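Local coordinates for protein tartronate semialdehyde reductase (Salmonella typhimurium, PDB 1VPD) that probably reduces tartronate semialdehyde to D-glycerate with NADH or NADPH, the last step from galactarate to D-glycerate, at residues M20-L25 with A42-A47; S30-D35 with K56-Q61; I65-P70 with D97-A102. All coordinates share one frame; numbering follows the deposited sequence.

Contact 1: residues M20-L25 with A42-A47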
loop_
_atom_site.group_PDB
_atom_site.type_symbol
_atom_site.label_atom_id
_atom_site.label_comp_id
_atom_site.label_asym_id
_atom_site.label_seq_id
_atom_site.Cartn_x
_atom_site.Cartn_y
_atom_site.Cartn_z
HETATM N N MSE A 20 3.915 10.556 -2.086
HETATM C CA MSE A 20 2.552 11.006 -1.974
HETATM C C MSE A 20 2.492 12.406 -1.329
HETATM O O MSE A 20 1.815 13.297 -1.834
HETATM C CB MSE A 20 1.750 9.997 -1.165
HETATM C CG MSE A 20 1.489 8.706 -1.979
HETATM SE SE MSE A 20 0.891 7.238 -0.820
HETATM C CE MSE A 20 -0.958 7.749 -0.611
ATOM N N SER A 21 3.214 12.571 -0.229
ATOM C CA SER A 21 3.267 13.861 0.464
ATOM C C SER A 21 3.826 14.945 -0.459
ATOM O O SER A 21 3.328 16.083 -0.448
ATOM C CB SER A 21 4.069 13.765 1.769
ATOM O OG SER A 21 5.461 13.636 1.567
ATOM N N LYS A 22 4.830 14.599 -1.266
ATOM C CA LYS A 22 5.423 15.560 -2.193
ATOM C C LYS A 22 4.435 15.968 -3.286
ATOM O O LYS A 22 4.391 17.132 -3.684
ATOM C CB LYS A 22 6.733 15.033 -2.773
ATOM C CG LYS A 22 7.838 14.984 -1.753
ATOM C CD LYS A 22 9.128 14.600 -2.410
ATOM C CE LYS A 22 10.230 14.486 -1.411
ATOM N NZ LYS A 22 11.415 13.824 -2.005
ATOM N N ASN A 23 3.576 15.048 -3.732
ATOM C CA ASN A 23 2.529 15.423 -4.655
ATOM C C ASN A 23 1.499 16.378 -4.059
ATOM O O ASN A 23 0.973 17.240 -4.773
ATOM C CB ASN A 23 1.863 14.183 -5.280
ATOM C CG ASN A 23 2.743 13.553 -6.337
ATOM O OD1 ASN A 23 3.497 14.272 -7.019
ATOM N ND2 ASN A 23 2.676 12.209 -6.484
ATOM N N LEU A 24 1.212 16.249 -2.766
ATOM C CA LEU A 24 0.299 17.174 -2.100
ATOM C C LEU A 24 0.934 18.560 -2.043
ATOM O O LEU A 24 0.250 19.558 -2.272
ATOM C CB LEU A 24 -0.050 16.711 -0.684
ATOM C CG LEU A 24 -0.966 15.484 -0.547
ATOM C CD1 LEU A 24 -1.278 15.227 0.920
ATOM C CD2 LEU A 24 -2.243 15.605 -1.360
ATOM N N LEU A 25 2.226 18.617 -1.763
ATOM C CA LEU A 25 2.931 19.909 -1.700
ATOM C C LEU A 25 2.912 20.601 -3.057
ATOM O O LEU A 25 2.685 21.803 -3.131
ATOM C CB LEU A 25 4.362 19.737 -1.217
ATOM C CG LEU A 25 4.514 19.338 0.260
ATOM C CD1 LEU A 25 5.899 18.867 0.540
ATOM C CD2 LEU A 25 4.162 20.484 1.205
ATOM N N ALA A 42 13.205 15.370 7.021
ATOM C CA ALA A 42 14.047 16.443 6.467
ATOM C C ALA A 42 13.861 16.610 4.968
ATOM O O ALA A 42 13.793 17.718 4.457
ATOM C CB ALA A 42 15.491 16.208 6.793
ATOM N N ASP A 43 13.735 15.490 4.260
ATOM C CA ASP A 43 13.521 15.504 2.819
ATOM C C ASP A 43 12.207 16.198 2.463
ATOM O O ASP A 43 12.132 16.993 1.537
ATOM C CB ASP A 43 13.510 14.051 2.327
ATOM C CG ASP A 43 13.438 13.934 0.831
ATOM O OD1 ASP A 43 14.140 13.054 0.290
ATOM O OD2 ASP A 43 12.707 14.648 0.109
ATOM N N VAL A 44 11.143 15.884 3.196
ATOM C CA VAL A 44 9.847 16.430 2.893
ATOM C C VAL A 44 9.741 17.904 3.343
ATOM O O VAL A 44 9.099 18.693 2.677
ATOM C CB VAL A 44 8.707 15.520 3.455
ATOM C CG1 VAL A 44 7.365 16.109 3.178
ATOM C CG2 VAL A 44 8.795 14.117 2.811
ATOM N N ILE A 45 10.402 18.271 4.433
ATOM C CA ILE A 45 10.450 19.702 4.793
ATOM C C ILE A 45 11.217 20.484 3.736
ATOM O O ILE A 45 10.856 21.595 3.422
ATOM C CB ILE A 45 11.249 19.876 6.125
ATOM C CG1 ILE A 45 10.432 19.451 7.340
ATOM C CG2 ILE A 45 11.758 21.334 6.304
ATOM C CD1 ILE A 45 11.260 19.380 8.618
ATOM N N ALA A 46 12.245 19.883 3.153
ATOM C CA ALA A 46 12.995 20.553 2.084
ATOM C C ALA A 46 12.102 20.821 0.866
ATOM O O ALA A 46 12.329 21.783 0.138
ATOM C CB ALA A 46 14.236 19.750 1.719
ATOM N N ALA A 47 11.054 20.011 0.664
ATOM C CA ALA A 47 10.069 20.252 -0.399
ATOM C C ALA A 47 8.957 21.215 -0.013
ATOM O O ALA A 47 8.082 21.501 -0.824
ATOM C CB ALA A 47 9.442 18.920 -0.881
#

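Contact 2: residues S30-D35 with K56-Q61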
loop_
_atom_site.group_PDB
_atom_site.type_symbol
_atom_site.label_atom_id
_atom_site.label_comp_id
_atom_site.label_asym_id
_atom_site.label_seq_id
_atom_site.Cartn_x
_atom_site.Cartn_y
_atom_site.Cartn_z
ATOM N N SER A 30 -0.667 22.767 2.303
ATOM C CA SER A 30 0.296 22.985 3.375
ATOM C C SER A 30 0.281 21.771 4.293
ATOM O O SER A 30 -0.778 21.393 4.792
ATOM C CB SER A 30 -0.065 24.238 4.176
ATOM O OG SER A 30 -0.087 25.357 3.306
ATOM N N LEU A 31 1.441 21.165 4.501
ATOM C CA LEU A 31 1.545 19.931 5.273
ATOM C C LEU A 31 2.299 20.121 6.564
ATOM O O LEU A 31 3.222 20.934 6.649
ATOM C CB LEU A 31 2.255 18.825 4.477
ATOM C CG LEU A 31 1.689 18.361 3.142
ATOM C CD1 LEU A 31 2.321 17.019 2.774
ATOM C CD2 LEU A 31 0.213 18.239 3.127
ATOM N N VAL A 32 1.890 19.367 7.573
ATOM C CA VAL A 32 2.677 19.148 8.767
ATOM C C VAL A 32 2.915 17.633 8.856
ATOM O O VAL A 32 1.967 16.862 9.024
ATOM C CB VAL A 32 1.984 19.662 10.049
ATOM C CG1 VAL A 32 2.948 19.627 11.208
ATOM C CG2 VAL A 32 1.444 21.075 9.850
ATOM N N VAL A 33 4.178 17.236 8.767
ATOM C CA VAL A 33 4.554 15.839 8.567
ATOM C C VAL A 33 5.354 15.240 9.703
ATOM O O VAL A 33 6.007 15.939 10.489
ATOM C CB VAL A 33 5.306 15.650 7.218
ATOM C CG1 VAL A 33 4.552 16.277 6.099
ATOM C CG2 VAL A 33 6.749 16.175 7.261
ATOM N N SER A 34 5.270 13.913 9.819
ATOM C CA SER A 34 6.117 13.165 10.723
ATOM C C SER A 34 6.390 11.769 10.167
ATOM O O SER A 34 5.647 11.269 9.325
ATOM C CB SER A 34 5.501 13.056 12.103
ATOM O OG SER A 34 6.387 12.380 12.976
ATOM N N ASP A 35 7.497 11.206 10.624
ATOM C CA ASP A 35 7.909 9.849 10.336
ATOM C C ASP A 35 8.896 9.428 11.422
ATOM O O ASP A 35 9.498 10.281 12.074
ATOM C CB ASP A 35 8.561 9.771 8.952
ATOM C CG ASP A 35 8.858 8.346 8.531
ATOM O OD1 ASP A 35 7.893 7.664 8.116
ATOM O OD2 ASP A 35 9.993 7.814 8.608
ATOM N N LYS A 56 0.085 13.861 18.254
ATOM C CA LYS A 56 -0.822 14.716 19.004
ATOM C C LYS A 56 -0.692 16.172 18.546
ATOM O O LYS A 56 -1.692 16.839 18.300
ATOM C CB LYS A 56 -0.539 14.591 20.501
ATOM C CG LYS A 56 -1.173 15.686 21.389
ATOM C CD LYS A 56 -0.896 15.436 22.859
ATOM C CE LYS A 56 -1.609 16.474 23.744
ATOM N NZ LYS A 56 -1.276 16.268 25.168
ATOM N N ALA A 57 0.543 16.649 18.412
ATOM C CA ALA A 57 0.779 18.026 17.969
ATOM C C ALA A 57 0.363 18.245 16.529
ATOM O O ALA A 57 -0.118 19.311 16.173
ATOM C CB ALA A 57 2.234 18.411 18.153
ATOM N N ILE A 58 0.527 17.233 15.678
ATOM C CA ILE A 58 0.011 17.347 14.320
ATOM C C ILE A 58 -1.511 17.501 14.347
ATOM O O ILE A 58 -2.056 18.354 13.665
ATOM C CB ILE A 58 0.471 16.138 13.478
ATOM C CG1 ILE A 58 1.979 16.278 13.244
ATOM C CG2 ILE A 58 -0.270 16.089 12.162
ATOM C CD1 ILE A 58 2.613 15.152 12.509
ATOM N N ALA A 59 -2.179 16.704 15.172
ATOM C CA ALA A 59 -3.627 16.739 15.259
ATOM C C ALA A 59 -4.130 18.064 15.848
ATOM O O ALA A 59 -5.199 18.530 15.484
ATOM C CB ALA A 59 -4.123 15.578 16.093
ATOM N N GLU A 60 -3.355 18.666 16.735
ATOM C CA GLU A 60 -3.705 19.983 17.297
ATOM C C GLU A 60 -3.721 21.086 16.236
ATOM O O GLU A 60 -4.455 22.076 16.358
ATOM C CB GLU A 60 -2.739 20.336 18.430
ATOM C CG GLU A 60 -3.024 19.542 19.690
ATOM C CD GLU A 60 -1.964 19.631 20.769
ATOM O OE1 GLU A 60 -0.795 19.953 20.488
ATOM O OE2 GLU A 60 -2.321 19.330 21.929
ATOM N N GLN A 61 -2.917 20.917 15.192
ATOM C CA GLN A 61 -2.731 21.911 14.148
ATOM C C GLN A 61 -3.481 21.657 12.841
ATOM O O GLN A 61 -3.590 22.564 12.018
ATOM C CB GLN A 61 -1.244 22.019 13.813
ATOM C CG GLN A 61 -0.358 22.433 14.970
ATOM C CD GLN A 61 1.103 22.296 14.611
ATOM O OE1 GLN A 61 1.496 22.619 13.494
ATOM N NE2 GLN A 61 1.900 21.824 15.544
#

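Contact 3: residues I65-P70 with D97-A102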
loop_
_atom_site.group_PDB
_atom_site.type_symbol
_atom_site.label_atom_id
_atom_site.label_comp_id
_atom_site.label_asym_id
_atom_site.label_seq_id
_atom_site.Cartn_x
_atom_site.Cartn_y
_atom_site.Cartn_z
ATOM N N ILE A 65 -5.803 14.619 8.758
ATOM C CA ILE A 65 -4.505 13.978 8.899
ATOM C C ILE A 65 -4.544 12.721 8.051
ATOM O O ILE A 65 -5.489 11.944 8.159
ATOM C CB ILE A 65 -4.229 13.580 10.361
ATOM C CG1 ILE A 65 -4.227 14.814 11.267
ATOM C CG2 ILE A 65 -2.881 12.882 10.490
ATOM C CD1 ILE A 65 -5.109 14.680 12.447
ATOM N N ILE A 66 -3.545 12.554 7.203
ATOM C CA ILE A 66 -3.315 11.289 6.484
ATOM C C ILE A 66 -2.269 10.447 7.215
ATOM O O ILE A 66 -1.231 10.960 7.621
ATOM C CB ILE A 66 -2.849 11.592 5.039
ATOM C CG1 ILE A 66 -3.977 12.231 4.238
ATOM C CG2 ILE A 66 -2.281 10.330 4.332
ATOM C CD1 ILE A 66 -3.484 12.972 3.013
ATOM N N THR A 67 -2.527 9.141 7.363
ATOM C CA THR A 67 -1.497 8.202 7.831
ATOM C C THR A 67 -1.181 7.240 6.698
ATOM O O THR A 67 -2.073 6.852 5.960
ATOM C CB THR A 67 -1.923 7.416 9.071
ATOM O OG1 THR A 67 -3.274 6.928 8.933
ATOM C CG2 THR A 67 -1.949 8.321 10.310
HETATM N N MSE A 68 0.093 6.898 6.552
HETATM C CA MSE A 68 0.541 5.898 5.584
HETATM C C MSE A 68 1.572 5.047 6.310
HETATM O O MSE A 68 2.766 5.352 6.311
HETATM C CB MSE A 68 1.097 6.556 4.315
HETATM C CG MSE A 68 1.669 5.608 3.230
HETATM SE SE MSE A 68 0.544 4.134 2.913
HETATM C CE MSE A 68 -0.204 4.593 1.267
ATOM N N LEU A 69 1.086 3.975 6.937
ATOM C CA LEU A 69 1.868 3.153 7.845
ATOM C C LEU A 69 1.746 1.662 7.463
ATOM O O LEU A 69 0.870 1.302 6.676
ATOM C CB LEU A 69 1.396 3.398 9.272
ATOM C CG LEU A 69 1.552 4.854 9.745
ATOM C CD1 LEU A 69 0.745 5.118 11.016
ATOM C CD2 LEU A 69 3.031 5.160 9.950
ATOM N N PRO A 70 2.646 0.824 7.976
ATOM C CA PRO A 70 2.734 -0.560 7.493
ATOM C C PRO A 70 1.598 -1.511 7.859
ATOM O O PRO A 70 1.349 -2.436 7.075
ATOM C CB PRO A 70 4.040 -1.083 8.111
ATOM C CG PRO A 70 4.687 0.021 8.806
ATOM C CD PRO A 70 3.725 1.137 8.929
ATOM N N ASP A 97 -6.852 7.282 6.870
ATOM C CA ASP A 97 -5.797 6.274 6.950
ATOM C C ASP A 97 -5.665 5.615 5.591
ATOM O O ASP A 97 -6.604 4.976 5.112
ATOM C CB ASP A 97 -6.096 5.234 8.034
ATOM C CG ASP A 97 -4.993 4.205 8.177
ATOM O OD1 ASP A 97 -3.807 4.511 7.822
ATOM O OD2 ASP A 97 -5.242 3.066 8.638
HETATM N N MSE A 98 -4.501 5.780 4.975
HETATM C CA MSE A 98 -4.210 5.233 3.660
HETATM C C MSE A 98 -3.342 3.973 3.735
HETATM O O MSE A 98 -2.914 3.439 2.707
HETATM C CB MSE A 98 -3.570 6.314 2.788
HETATM C CG MSE A 98 -4.507 7.549 2.657
HETATM SE SE MSE A 98 -3.962 8.927 1.421
HETATM C CE MSE A 98 -4.727 8.189 -0.206
ATOM N N SER A 99 -3.134 3.483 4.951
ATOM C CA SER A 99 -2.435 2.223 5.209
ATOM C C SER A 99 -3.276 1.042 4.751
ATOM O O SER A 99 -4.511 1.087 4.748
ATOM C CB SER A 99 -2.175 2.066 6.709
ATOM O OG SER A 99 -1.626 3.246 7.289
ATOM N N SER A 100 -2.603 -0.044 4.407
ATOM C CA SER A 100 -3.265 -1.313 4.178
ATOM C C SER A 100 -3.319 -2.080 5.488
ATOM O O SER A 100 -2.274 -2.545 5.982
ATOM C CB SER A 100 -2.490 -2.120 3.147
ATOM O OG SER A 100 -2.404 -1.432 1.923
ATOM N N ILE A 101 -4.505 -2.186 6.084
ATOM C CA ILE A 101 -4.657 -2.893 7.365
ATOM C C ILE A 101 -5.903 -3.760 7.352
ATOM O O ILE A 101 -6.762 -3.588 6.495
ATOM C CB ILE A 101 -4.674 -1.927 8.596
ATOM C CG1 ILE A 101 -5.968 -1.099 8.691
ATOM C CG2 ILE A 101 -3.465 -1.036 8.583
ATOM C CD1 ILE A 101 -6.056 -0.251 9.974
ATOM N N ALA A 102 -6.008 -4.672 8.313
ATOM C CA ALA A 102 -7.175 -5.557 8.410
ATOM C C ALA A 102 -8.451 -4.730 8.494
ATOM O O ALA A 102 -8.507 -3.800 9.305
ATOM C CB ALA A 102 -7.060 -6.457 9.631
HETATM O O HOH W 1 0.365 -0.161 4.304
#

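Contact 1: residues M20-L25 with A42-A47
The first torsions of Lys22 and Asp43 help bring their charged ends together. Lys22 has CG beside its backbone N and anti to the carbonyl carbon (chi1 -70°), with the rest of the chain extended, whereas Asp43 turns CG anti to its own backbone N (chi1 -174°). The two side chains cross at roughly a right angle between a pair of neighbouring helices of the Rossmann fold. Helices 17-26 and 38-46 lie on the same face of the sheet, the face that carries Leu31 and Val33. Their short segments run nearly parallel, with the axes 16° apart and 10.2 Å from each other at closest approach. At that distance it is side chains that meet.

At the outer end, Lys22 NZ donates to Asp43 OD2 at 2.6 Å in a salt bridge, arriving somewhat above the carboxylate plane. In the Asp43 conformer described, Lys22 CE also comes to 2.9 Å from Asp43 OD2, a close approach. The other oxygen, Asp43 OD1, is in a salt bridge with Lys18, so two ammonium groups share one carboxylate and would favour its charged form.

Nearer the sheet the chemistry changes. Ser21 holds OG in the crowded position between backbone N and carbonyl carbon, where it bonds to the carbonyl oxygen of Lys18, one turn back; its oxygen still touches Val44 CG1 at 3.5 Å. Met20 to Asn23 fall in the run that probably binds NAD(+), and the contact joins their helix to the next one in the chain. Farther along, Leu25 reaches across with CD1, which lies 4.1 Å from Val44 CG1. The same Leu25 CD1 also rests 3.8 Å from Ala47 CB.

Contact 2: residues S30-D35 with K56-Q61
Strand 30-34 and helix 55-61 run almost antiparallel, their short axes inclined at 166° and 9.0 Å apart at closest approach. The backbones come nearest at Val32 and Ile58, whose CA atoms are 6.4 Å from each other. This is a helix laid on a sheet in the Rossmann fold: it belongs to the long crossover from strand 50-51 to strand 64-67, which must pass over the strands between them. The face it meets is the one bearing Val32 and Ser34.

Ile58 is the central residue of the contact. Its CG1 branch, anti to the carbonyl carbon, continues extended through chi2 (177°) and sends CD1 along the strand, to 3.6 Å from Ser34 CB. On the way, Ile58 CG1 passes Val32 CG1 at 4.0 Å, the two side chains sliding past each other in opposite directions. The shorter branch drops onto the backbone instead, with Ile58 CG2 3.9 Å from Val32 O. Both methyls of Val32 take part, and the amide end of Gln61 closes the interface from the last turn of the helix, lying across the valine with Gln61 OE1 4.0 Å from Val32 CG2.

Beneath the helix, the strand's polar backbone is occupied within the sheet: Val32 pairs with Val8 and Phe10, and Val33 with Glu50. Ile58 also touches Ile11 on strand 7-11, so one residue spans two strands. With no hydrogen bond or salt bridge between the segments, the contact relies on the burial of hydrocarbon: side-chain carbons of Ile58 and Val32 meet each other and the strand backbone, and even Gln61 and Ser34 contribute through van der Waals touch.

Contact 3: residues I65-P70 with D97-A102
Asp97 OD1 is the hub, gripped by three donors. Thr67 OG1 donates to Asp97 OD1 at 2.7 Å from well above the carboxylate plane, while Ser99 OG reaches that oxygen's syn lone pair at 2.6 Å. The third is the backbone, Ser99 N to Asp97 OD1 at 3.1 Å, which closes an Asx turn. Three donors on one buried oxygen are consistent with an ionised carboxylate.

The next shell fixes those donors. Ser99 OG, having given its proton to Asp97, accepts from Leu69 N at 2.8 Å, so the hydroxyl relays between the two segments and its rotation is set by both bonds. Thr67 and Asp97 face each other as a parallel beta bridge, and Met98 N donates to Thr67 O at 2.8 Å, nearly along the C=O axis. Beyond this bridge, where both segments are loop, a water links them, donating to Leu69 O and accepting from Ser100 N.

Two selenomethionines flank the polar core. Met98 sends its selenium across Ile66, with SE 3.6 Å from Ile66 CG2, while Met68, bent at chi2 and chi3, brings CE to 3.3 Å from Met98 O.

Ser100, which probably binds NAD(+), lies close to Lys175, the predicted catalytic residue. Both loops leave the C-terminal ends of two Rossmann strands, where such folds bind their cofactor. Lys243, on helix 238-255, bonds to Ser100 O; helix 72-80 packs on Thr67, Asp97 and Ser99 through Val75 and Val78, and both selenomethionines touch Met20 of helix 17-26 and Val125 of strand 119-126.

In the fold
All three contacts belong to the N-terminal Rossmann domain and together illustrate its layered build. Contacts 1 and 2 cross along the chain, their segments alternating, and strand 30-34 separates them: contact 1 lies on its Leu31 and Val33 face, contact 2 on its Val32 and Ser34 face, with centres about 13 Å apart. Contact 3 follows both in sequence, about 17 Å from contact 1 and 15 Å from contact 2, centre to centre. It meets contact 1 through Met20, packed on Met68 and Met98, and contact 2 through Ala59 and Ile58 against Ile65. Helices thus cover both faces of a sheet whose strand-end loops shape the probable cofactor site.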